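Local structure of pectate lyase 47 (1VBL) at residues F90-L94 and Y220-F225; D209-R215 and A307-F311; I323-N328 and M352-I358. The protein probably cleaves the pectate of plant cell walls by calcium-dependent beta-elimination, as a secreted, thermostable pectate lyase of polysaccharide lyase family 1. Residues are numbered along the deposited sequence.

Contact 1. Residues F90-L94 and Y220-F225; sequences FEAYL and YFGRPF
Residues 90-94 form the first turn of helix 90-97, closed by Leu94 N to Phe90 O at 2.8 Å. Tyr220-Arg223 make a type I' turn, Phe221 and Gly222 at positive phi, with backbone bonds Tyr220 N to Arg223 O (3.0 Å) and Arg223 N to Tyr220 O (2.9 Å). The nearest CA pair is Leu94 and Phe221, 7.8 Å apart. Among the aromatic contacts, Phe90 (chi1 t) points its edge at the face of Tyr220 (chi1 m), T-shaped, centroids 4.9 Å apart and planes at 83°, while Phe90 CZ meets Phe225 CZ at 3.8 Å. Phe90, Tyr220 and Phe225 form an aromatic cluster that packs a short beta hairpin (strands 219-220 and 223-224) and the residue after it against the helix, away from the calcium site. Leu94 (chi1 -99°) packs on two rings, CD2 3.5 Å from Tyr220 CD2 and CG 4.0 Å from Phe221 CE2. Phe221 turns its ring edge to a carbonyl, CE2 3.2 Å from Leu94 O, and also meets Trp175 edge-to-face and Trp185.

Contact 2. Residues D209-R215 and A307-F311; sequences DGDHPDR and ADYDF
Tyr309 OH gives a very short hydrogen bond to Asp209 OD2, 2.4 Å, and accepts one from Asp214 N at 2.8 Å. Asp209 OD1 is hydrogen-bonded to His251 ND1, and Asp214 OD1 to His228 ND1. Neither segment is regular helix or strand: Asp209-His212 form a type II' turn (His212 N to Asp209 O, 3.0 Å) with Gly210 at phi 48°, and the nearest CA pairs are Asp214-Tyr309 at 7.9 Å and Arg215-Asp308 at 6.6 Å. Arg215 (chi1 m, chi2 p) lies over the Tyr309 ring (chi1 m) in a cation-pi contact, CZ 4.1 Å from the centroid, CD in a CH-pi contact at 4.3 Å. Asp214 OD2 lies at the ring edge, 3.0 Å from Tyr309 CE1. Pro213 CB packs 4.2 Å from Tyr309 CE2. The loops follow strands 200-208 and 293-303 of the parallel beta-helix, the side chain of Asp209 about 12 Å from the calcium ion. One tyrosine thus joins them, donor to a carboxylate, acceptor from a backbone NH and ring face for Arg215.

Contact 3. Residues I323-N328 and M352-I358; sequences IYAQNN and MYETGTI
Tyr353 lies across Tyr324, its CD2 3.4 Å from Tyr324 CZ and its CB in a CH-pi contact 4.2 Å from the Tyr324 centroid; both chi1 are t, and the ring planes meet at 45°. The pair sits on neighbouring rungs of a right-handed parallel beta-helix, the pectate lyase fold, where strands 323-326 and 352-355 run parallel, axes 4.6 Å apart and 1° between directions. Register is Tyr324-Tyr353, Ala325-Glu354 and Gln326-Thr355, CA atoms 4.7, 4.5 and 5.1 Å apart. Hydrogen bonds alternate between the strands: Tyr353 N to Ile323 O 2.9 Å, Ala325 N to Tyr353 O 2.8 Å, Thr355 N to Ala325 O 3.0 Å, Asn327 N to Thr355 O 2.9 Å. Gln326 CG and Thr355 CG2, 3.9 Å apart, extend the tyrosine face; the CA-to-CB bonds of Ala325 and Glu354 point to the other, and the carboxylate of Glu354 leads away to a salt bridge with Lys384. Ile323 CG2 packs 3.8 Å from Met352 CE. Asn327 and Gly356 then both take positive phi, stacking the bends of successive coils; a CB at Gly356 would collide with Asn327 OD1. Pairing resumes at Ile358 N to Asn328 O, 3.1 Å. Thr357 OG1 donates to Glu354 OE2 at 2.7 Å. Beside this bend a water accepts from Asn328 N at 3.0 Å and donates to Thr355 O (3.0 Å) and Thr357 OG1 (2.7 Å).

In the fold
From the N terminus, the first contact residues met are in helix 90-97, after the opening strands of the beta-helix, and contact 1 closes a loop of 125 residues when residues 220-225, on and just after the hairpin, return to it. Inside that span lies 209-215, whose partner 307-311 comes later, so contacts 1 and 2 cross; their centres are 19 Å apart, on the same side of the chain's centre. Contact 2 ties the loop after strand 200-208 to that after strand 293-303. Contact 3 opens only after both have closed and bridges just 23 residues, joining consecutive coils, with its centre 28 Å from that of contact 2 and 41 Å from that of contact 1.

Contact 1. Residues F90-L94 and Y220-F225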
loop_
_atom_site.group_PDB
_atom_site.type_symbol
_atom_site.label_atom_id
_atom_site.label_comp_id
_atom_site.label_asym_id
_atom_site.label_seq_id
_atom_site.Cartn_x
_atom_site.Cartn_y
_atom_site.Cartn_z
ATOM N N PHE A 90 -22.842 17.316 3.053
ATOM C CA PHE A 90 -21.662 17.691 2.281
ATOM C C PHE A 90 -21.613 19.175 1.935
ATOM O O PHE A 90 -20.614 19.844 2.195
ATOM C CB PHE A 90 -21.585 16.867 0.992
ATOM C CG PHE A 90 -20.272 17.000 0.270
ATOM C CD1 PHE A 90 -20.237 17.213 -1.104
ATOM C CD2 PHE A 90 -19.071 16.906 0.963
ATOM C CE1 PHE A 90 -19.023 17.334 -1.774
ATOM C CE2 PHE A 90 -17.852 17.023 0.301
ATOM C CZ PHE A 90 -17.829 17.239 -1.071
ATOM N N GLU A 91 -22.685 19.687 1.338
ATOM C CA GLU A 91 -22.732 21.096 0.965
ATOM C C GLU A 91 -22.494 21.998 2.168
ATOM O O GLU A 91 -21.750 22.977 2.081
ATOM C CB GLU A 91 -24.082 21.437 0.332
ATOM C CG GLU A 91 -24.232 20.961 -1.099
ATOM C CD GLU A 91 -25.620 21.223 -1.649
ATOM O OE1 GLU A 91 -26.093 22.377 -1.548
ATOM O OE2 GLU A 91 -26.237 20.276 -2.183
ATOM N N ALA A 92 -23.126 21.664 3.287
ATOM C CA ALA A 92 -22.974 22.450 4.505
ATOM C C ALA A 92 -21.532 22.378 4.991
ATOM O O ALA A 92 -20.993 23.352 5.516
ATOM C CB ALA A 92 -23.921 21.933 5.584
ATOM N N TYR A 93 -20.907 21.219 4.813
ATOM C CA TYR A 93 -19.526 21.038 5.233
ATOM C C TYR A 93 -18.628 21.907 4.362
ATOM O O TYR A 93 -17.687 22.531 4.850
ATOM C CB TYR A 93 -19.128 19.562 5.113
ATOM C CG TYR A 93 -17.753 19.247 5.660
ATOM C CD1 TYR A 93 -16.612 19.421 4.877
ATOM C CD2 TYR A 93 -17.593 18.778 6.966
ATOM C CE1 TYR A 93 -15.345 19.133 5.377
ATOM C CE2 TYR A 93 -16.331 18.489 7.476
ATOM C CZ TYR A 93 -15.212 18.670 6.675
ATOM O OH TYR A 93 -13.960 18.397 7.178
ATOM N N LEU A 94 -18.929 21.944 3.069
ATOM C CA LEU A 94 -18.161 22.752 2.129
ATOM C C LEU A 94 -18.274 24.235 2.469
ATOM O O LEU A 94 -17.275 24.958 2.473
ATOM C CB LEU A 94 -18.656 22.512 0.702
ATOM C CG LEU A 94 -17.857 21.539 -0.171
ATOM C CD1 LEU A 94 -17.445 20.320 0.622
ATOM C CD2 LEU A 94 -18.699 21.154 -1.380
ATOM N N TYR A 220 -12.552 20.198 -4.713
ATOM C CA TYR A 220 -13.276 21.011 -3.744
ATOM C C TYR A 220 -12.256 21.844 -2.986
ATOM O O TYR A 220 -11.163 21.364 -2.675
ATOM C CB TYR A 220 -14.066 20.138 -2.764
ATOM C CG TYR A 220 -15.190 19.367 -3.416
ATOM C CD1 TYR A 220 -15.036 18.022 -3.750
ATOM C CD2 TYR A 220 -16.395 19.995 -3.734
ATOM C CE1 TYR A 220 -16.058 17.320 -4.386
ATOM C CE2 TYR A 220 -17.421 19.304 -4.370
ATOM C CZ TYR A 220 -17.247 17.967 -4.693
ATOM O OH TYR A 220 -18.261 17.278 -5.316
ATOM N N PHE A 221 -12.610 23.092 -2.695
ATOM C CA PHE A 221 -11.704 23.990 -1.990
ATOM C C PHE A 221 -10.462 24.206 -2.844
ATOM O O PHE A 221 -9.398 24.556 -2.335
ATOM C CB PHE A 221 -11.297 23.397 -0.639
ATOM C CG PHE A 221 -12.424 23.283 0.350
ATOM C CD1 PHE A 221 -12.228 22.635 1.564
ATOM C CD2 PHE A 221 -13.675 23.836 0.080
ATOM C CE1 PHE A 221 -13.256 22.535 2.498
ATOM C CE2 PHE A 221 -14.712 23.743 1.005
ATOM C CZ PHE A 221 -14.501 23.091 2.219
ATOM N N GLY A 222 -10.602 23.987 -4.147
ATOM C CA GLY A 222 -9.479 24.165 -5.050
ATOM C C GLY A 222 -8.409 23.099 -4.899
ATOM O O GLY A 222 -7.277 23.288 -5.348
ATOM N N ARG A 223 -8.761 21.983 -4.262
ATOM C CA ARG A 223 -7.827 20.880 -4.061
ATOM C C ARG A 223 -8.448 19.575 -4.555
ATOM O O ARG A 223 -9.663 19.390 -4.488
ATOM C CB ARG A 223 -7.476 20.732 -2.574
ATOM C CG ARG A 223 -6.980 22.001 -1.894
ATOM C CD ARG A 223 -5.796 22.596 -2.629
ATOM N NE ARG A 223 -4.697 21.647 -2.754
ATOM C CZ ARG A 223 -3.950 21.522 -3.847
ATOM N NH1 ARG A 223 -4.192 22.287 -4.904
ATOM N NH2 ARG A 223 -2.966 20.635 -3.885
ATOM N N PRO A 224 -7.622 18.652 -5.070
ATOM C CA PRO A 224 -8.183 17.385 -5.545
ATOM C C PRO A 224 -8.883 16.655 -4.401
ATOM O O PRO A 224 -8.362 16.582 -3.288
ATOM C CB PRO A 224 -6.956 16.636 -6.073
ATOM C CG PRO A 224 -5.826 17.208 -5.264
ATOM C CD PRO A 224 -6.157 18.678 -5.224
ATOM N N PHE A 225 -10.073 16.133 -4.679
ATOM C CA PHE A 225 -10.854 15.424 -3.673
ATOM C C PHE A 225 -10.285 14.016 -3.513
ATOM O O PHE A 225 -10.780 13.057 -4.108
ATOM C CB PHE A 225 -12.320 15.373 -4.106
ATOM C CG PHE A 225 -13.274 15.088 -2.987
ATOM C CD1 PHE A 225 -13.214 15.814 -1.799
ATOM C CD2 PHE A 225 -14.249 14.106 -3.123
ATOM C CE1 PHE A 225 -14.112 15.566 -0.761
ATOM C CE2 PHE A 225 -15.149 13.851 -2.093
ATOM C CZ PHE A 225 -15.079 14.584 -0.909
#

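Contact 2. Residues D209-R215 and A307-F311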
loop_
_atom_site.group_PDB
_atom_site.type_symbol
_atom_site.label_atom_id
_atom_site.label_comp_id
_atom_site.label_asym_id
_atom_site.label_seq_id
_atom_site.Cartn_x
_atom_site.Cartn_y
_atom_site.Cartn_z
ATOM N N ASP A 209 -6.743 1.979 -8.748
ATOM C CA ASP A 209 -7.908 2.761 -8.356
ATOM C C ASP A 209 -9.056 2.339 -9.277
ATOM O O ASP A 209 -10.210 2.714 -9.071
ATOM C CB ASP A 209 -7.629 4.266 -8.464
ATOM C CG ASP A 209 -6.776 4.780 -7.311
ATOM O OD1 ASP A 209 -6.467 3.978 -6.400
ATOM O OD2 ASP A 209 -6.419 5.980 -7.306
ATOM N N GLY A 210 -8.713 1.540 -10.287
ATOM C CA GLY A 210 -9.694 1.015 -11.227
ATOM C C GLY A 210 -10.691 1.973 -11.849
ATOM O O GLY A 210 -10.309 2.961 -12.473
ATOM N N ASP A 211 -11.978 1.669 -11.682
ATOM C CA ASP A 211 -13.051 2.490 -12.238
ATOM C C ASP A 211 -13.241 3.836 -11.550
ATOM O O ASP A 211 -14.111 4.614 -11.947
ATOM C CB ASP A 211 -14.381 1.725 -12.213
ATOM C CG ASP A 211 -14.371 0.503 -13.110
ATOM O OD1 ASP A 211 -13.701 0.545 -14.160
ATOM O OD2 ASP A 211 -15.046 -0.494 -12.777
ATOM N N HIS A 212 -12.436 4.122 -10.531
ATOM C CA HIS A 212 -12.566 5.392 -9.825
ATOM C C HIS A 212 -11.253 6.145 -9.663
ATOM O O HIS A 212 -10.803 6.392 -8.544
ATOM C CB HIS A 212 -13.202 5.165 -8.454
ATOM C CG HIS A 212 -14.527 4.480 -8.525
ATOM N ND1 HIS A 212 -15.620 5.045 -9.147
ATOM C CD2 HIS A 212 -14.919 3.252 -8.114
ATOM C CE1 HIS A 212 -16.628 4.192 -9.119
ATOM N NE2 HIS A 212 -16.229 3.097 -8.498
ATOM N N PRO A 213 -10.620 6.527 -10.785
ATOM C CA PRO A 213 -9.353 7.260 -10.721
ATOM C C PRO A 213 -9.576 8.619 -10.063
ATOM O O PRO A 213 -10.663 9.189 -10.174
ATOM C CB PRO A 213 -8.952 7.373 -12.188
ATOM C CG PRO A 213 -10.271 7.455 -12.884
ATOM C CD PRO A 213 -11.075 6.386 -12.179
ATOM N N ASP A 214 -8.555 9.135 -9.380
ATOM C CA ASP A 214 -8.673 10.417 -8.693
ATOM C C ASP A 214 -9.199 11.516 -9.608
ATOM O O ASP A 214 -9.900 12.422 -9.169
ATOM C CB ASP A 214 -7.322 10.845 -8.114
ATOM C CG ASP A 214 -6.875 9.965 -6.963
ATOM O OD1 ASP A 214 -7.750 9.424 -6.257
ATOM O OD2 ASP A 214 -5.651 9.827 -6.753
ATOM N N ARG A 215 -8.858 11.415 -10.884
ATOM C CA ARG A 215 -9.262 12.388 -11.891
ATOM C C ARG A 215 -10.777 12.518 -12.006
ATOM O O ARG A 215 -11.293 13.565 -12.398
ATOM C CB ARG A 215 -8.673 11.985 -13.246
ATOM C CG ARG A 215 -7.169 11.736 -13.197
ATOM C CD ARG A 215 -6.808 10.575 -12.251
ATOM N NE ARG A 215 -5.497 10.758 -11.632
ATOM C CZ ARG A 215 -5.142 11.833 -10.932
ATOM N NH1 ARG A 215 -5.998 12.832 -10.757
ATOM N NH2 ARG A 215 -3.931 11.912 -10.406
ATOM N N ALA A 307 -0.305 9.642 -18.315
ATOM C CA ALA A 307 -1.094 8.996 -17.273
ATOM C C ALA A 307 -1.906 10.003 -16.464
ATOM O O ALA A 307 -1.495 11.150 -16.276
ATOM C CB ALA A 307 -0.179 8.199 -16.342
ATOM N N ASP A 308 -3.064 9.558 -15.990
ATOM C CA ASP A 308 -3.949 10.391 -15.184
ATOM C C ASP A 308 -3.232 10.786 -13.894
ATOM O O ASP A 308 -3.477 11.855 -13.333
ATOM C CB ASP A 308 -5.216 9.609 -14.837
ATOM C CG ASP A 308 -6.093 9.346 -16.043
ATOM O OD1 ASP A 308 -6.974 8.463 -15.946
ATOM O OD2 ASP A 308 -5.913 10.023 -17.077
ATOM N N TYR A 309 -2.347 9.909 -13.432
ATOM C CA TYR A 309 -1.592 10.141 -12.209
ATOM C C TYR A 309 -0.212 10.694 -12.522
ATOM O O TYR A 309 0.582 10.053 -13.209
ATOM C CB TYR A 309 -1.463 8.826 -11.430
ATOM C CG TYR A 309 -2.782 8.339 -10.876
ATOM C CD1 TYR A 309 -3.192 8.692 -9.589
ATOM C CD2 TYR A 309 -3.648 7.577 -11.659
ATOM C CE1 TYR A 309 -4.437 8.299 -9.096
ATOM C CE2 TYR A 309 -4.892 7.182 -11.180
ATOM C CZ TYR A 309 -5.280 7.546 -9.898
ATOM O OH TYR A 309 -6.512 7.158 -9.429
ATOM N N ASP A 310 0.070 11.891 -12.027
ATOM C CA ASP A 310 1.370 12.502 -12.254
ATOM C C ASP A 310 2.391 11.720 -11.445
ATOM O O ASP A 310 2.025 10.911 -10.594
ATOM C CB ASP A 310 1.360 13.961 -11.798
ATOM C CG ASP A 310 0.432 14.827 -12.631
ATOM O OD1 ASP A 310 0.606 14.858 -13.867
ATOM O OD2 ASP A 310 -0.466 15.475 -12.053
ATOM N N PHE A 311 3.667 11.942 -11.727
ATOM C CA PHE A 311 4.723 11.268 -10.988
ATOM C C PHE A 311 5.434 12.309 -10.145
ATOM O O PHE A 311 5.786 13.379 -10.643
ATOM C CB PHE A 311 5.726 10.606 -11.935
ATOM C CG PHE A 311 6.977 10.127 -11.247
ATOM C CD1 PHE A 311 8.145 10.889 -11.281
ATOM C CD2 PHE A 311 6.980 8.931 -10.542
ATOM C CE1 PHE A 311 9.296 10.463 -10.621
ATOM C CE2 PHE A 311 8.131 8.494 -9.875
ATOM C CZ PHE A 311 9.289 9.261 -9.916
#

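Contact 3. Residues I323-N328 and M352-I358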
loop_
_atom_site.group_PDB
_atom_site.type_symbol
_atom_site.label_atom_id
_atom_site.label_comp_id
_atom_site.label_asym_id
_atom_site.label_seq_id
_atom_site.Cartn_x
_atom_site.Cartn_y
_atom_site.Cartn_z
ATOM N N ILE A 323 17.432 2.026 3.553
ATOM C CA ILE A 323 17.077 1.424 2.276
ATOM C C ILE A 323 18.297 0.803 1.601
ATOM O O ILE A 323 19.377 1.391 1.583
ATOM C CB ILE A 323 16.470 2.480 1.325
ATOM C CG1 ILE A 323 15.136 2.974 1.891
ATOM C CG2 ILE A 323 16.295 1.888 -0.075
ATOM C CD1 ILE A 323 14.607 4.230 1.221
ATOM N N TYR A 324 18.116 -0.396 1.060
ATOM C CA TYR A 324 19.175 -1.092 0.339
ATOM C C TYR A 324 18.502 -1.482 -0.977
ATOM O O TYR A 324 17.729 -2.438 -1.028
ATOM C CB TYR A 324 19.627 -2.334 1.118
ATOM C CG TYR A 324 20.938 -2.936 0.644
ATOM C CD1 TYR A 324 21.025 -3.602 -0.582
ATOM C CD2 TYR A 324 22.095 -2.834 1.422
ATOM C CE1 TYR A 324 22.235 -4.155 -1.020
ATOM C CE2 TYR A 324 23.308 -3.382 0.993
ATOM C CZ TYR A 324 23.370 -4.040 -0.227
ATOM O OH TYR A 324 24.564 -4.584 -0.649
ATOM N N ALA A 325 18.784 -0.716 -2.030
ATOM C CA ALA A 325 18.183 -0.936 -3.344
ATOM C C ALA A 325 19.128 -1.609 -4.335
ATOM O O ALA A 325 20.264 -1.176 -4.514
ATOM C CB ALA A 325 17.700 0.399 -3.913
ATOM N N GLN A 326 18.641 -2.661 -4.990
ATOM C CA GLN A 326 19.444 -3.401 -5.957
ATOM C C GLN A 326 18.725 -3.740 -7.254
ATOM O O GLN A 326 17.601 -4.241 -7.246
ATOM C CB GLN A 326 19.917 -4.732 -5.364
ATOM C CG GLN A 326 20.942 -4.653 -4.260
ATOM C CD GLN A 326 21.307 -6.036 -3.752
ATOM O OE1 GLN A 326 20.614 -6.606 -2.911
ATOM N NE2 GLN A 326 22.386 -6.592 -4.284
ATOM N N ASN A 327 19.398 -3.482 -8.368
ATOM C CA ASN A 327 18.890 -3.835 -9.685
ATOM C C ASN A 327 17.424 -3.528 -9.988
ATOM O O ASN A 327 16.665 -4.413 -10.393
ATOM C CB ASN A 327 19.171 -5.323 -9.917
ATOM C CG ASN A 327 20.653 -5.651 -9.808
ATOM O OD1 ASN A 327 21.445 -4.820 -9.357
ATOM N ND2 ASN A 327 21.032 -6.862 -10.211
ATOM N N ASN A 328 17.036 -2.272 -9.794
ATOM C CA ASN A 328 15.678 -1.844 -10.090
ATOM C C ASN A 328 15.756 -1.142 -11.436
ATOM O O ASN A 328 16.765 -0.514 -11.757
ATOM C CB ASN A 328 15.157 -0.895 -9.011
ATOM C CG ASN A 328 15.098 -1.552 -7.654
ATOM O OD1 ASN A 328 16.001 -1.386 -6.829
ATOM N ND2 ASN A 328 14.047 -2.324 -7.419
ATOM N N MET A 352 21.873 5.188 2.705
ATOM C CA MET A 352 21.144 4.201 1.927
ATOM C C MET A 352 22.143 3.610 0.959
ATOM O O MET A 352 23.181 4.211 0.679
ATOM C CB MET A 352 19.963 4.829 1.166
ATOM C CG MET A 352 20.272 5.401 -0.213
ATOM S SD MET A 352 18.765 5.924 -1.117
ATOM C CE MET A 352 18.317 4.423 -1.973
ATOM N N TYR A 353 21.863 2.410 0.482
ATOM C CA TYR A 353 22.750 1.811 -0.485
ATOM C C TYR A 353 21.920 1.581 -1.726
ATOM O O TYR A 353 20.739 1.237 -1.646
ATOM C CB TYR A 353 23.333 0.489 0.008
ATOM C CG TYR A 353 24.413 -0.003 -0.920
ATOM C CD1 TYR A 353 25.600 0.715 -1.073
ATOM C CD2 TYR A 353 24.230 -1.144 -1.693
ATOM C CE1 TYR A 353 26.575 0.309 -1.978
ATOM C CE2 TYR A 353 25.199 -1.559 -2.604
ATOM C CZ TYR A 353 26.367 -0.827 -2.742
ATOM O OH TYR A 353 27.323 -1.226 -3.652
ATOM N N GLU A 354 22.540 1.788 -2.877
ATOM C CA GLU A 354 21.855 1.627 -4.143
ATOM C C GLU A 354 22.862 1.175 -5.183
ATOM O O GLU A 354 23.980 1.692 -5.241
ATOM C CB GLU A 354 21.242 2.961 -4.570
ATOM C CG GLU A 354 20.629 2.937 -5.956
ATOM C CD GLU A 354 21.202 4.002 -6.865
ATOM O OE1 GLU A 354 22.043 4.801 -6.401
ATOM O OE2 GLU A 354 20.806 4.042 -8.049
ATOM N N THR A 355 22.468 0.209 -6.001
ATOM C CA THR A 355 23.351 -0.286 -7.042
ATOM C C THR A 355 22.555 -0.965 -8.149
ATOM O O THR A 355 21.437 -1.431 -7.926
ATOM C CB THR A 355 24.372 -1.293 -6.471
ATOM O OG1 THR A 355 25.379 -1.558 -7.453
ATOM C CG2 THR A 355 23.685 -2.602 -6.095
ATOM N N GLY A 356 23.138 -0.999 -9.343
ATOM C CA GLY A 356 22.506 -1.644 -10.480
ATOM C C GLY A 356 21.250 -0.999 -11.032
ATOM O O GLY A 356 20.499 -1.645 -11.760
ATOM N N THR A 357 21.017 0.269 -10.705
ATOM C CA THR A 357 19.829 0.958 -11.197
ATOM C C THR A 357 19.957 1.330 -12.670
ATOM O O THR A 357 20.992 1.836 -13.111
ATOM C CB THR A 357 19.553 2.277 -10.424
ATOM O OG1 THR A 357 19.375 2.001 -9.028
ATOM C CG2 THR A 357 18.296 2.948 -10.957
ATOM N N ILE A 358 18.903 1.065 -13.431
ATOM C CA ILE A 358 18.888 1.437 -14.833
ATOM C C ILE A 358 17.751 2.421 -15.040
ATOM O O ILE A 358 16.672 2.261 -14.472
ATOM C CB ILE A 358 18.631 0.238 -15.772
ATOM C CG1 ILE A 358 19.840 -0.697 -15.783
ATOM C CG2 ILE A 358 18.337 0.747 -17.194
ATOM C CD1 ILE A 358 19.663 -1.901 -16.714
HETATM O O HOH W 1 18.592 -0.340 -8.043
#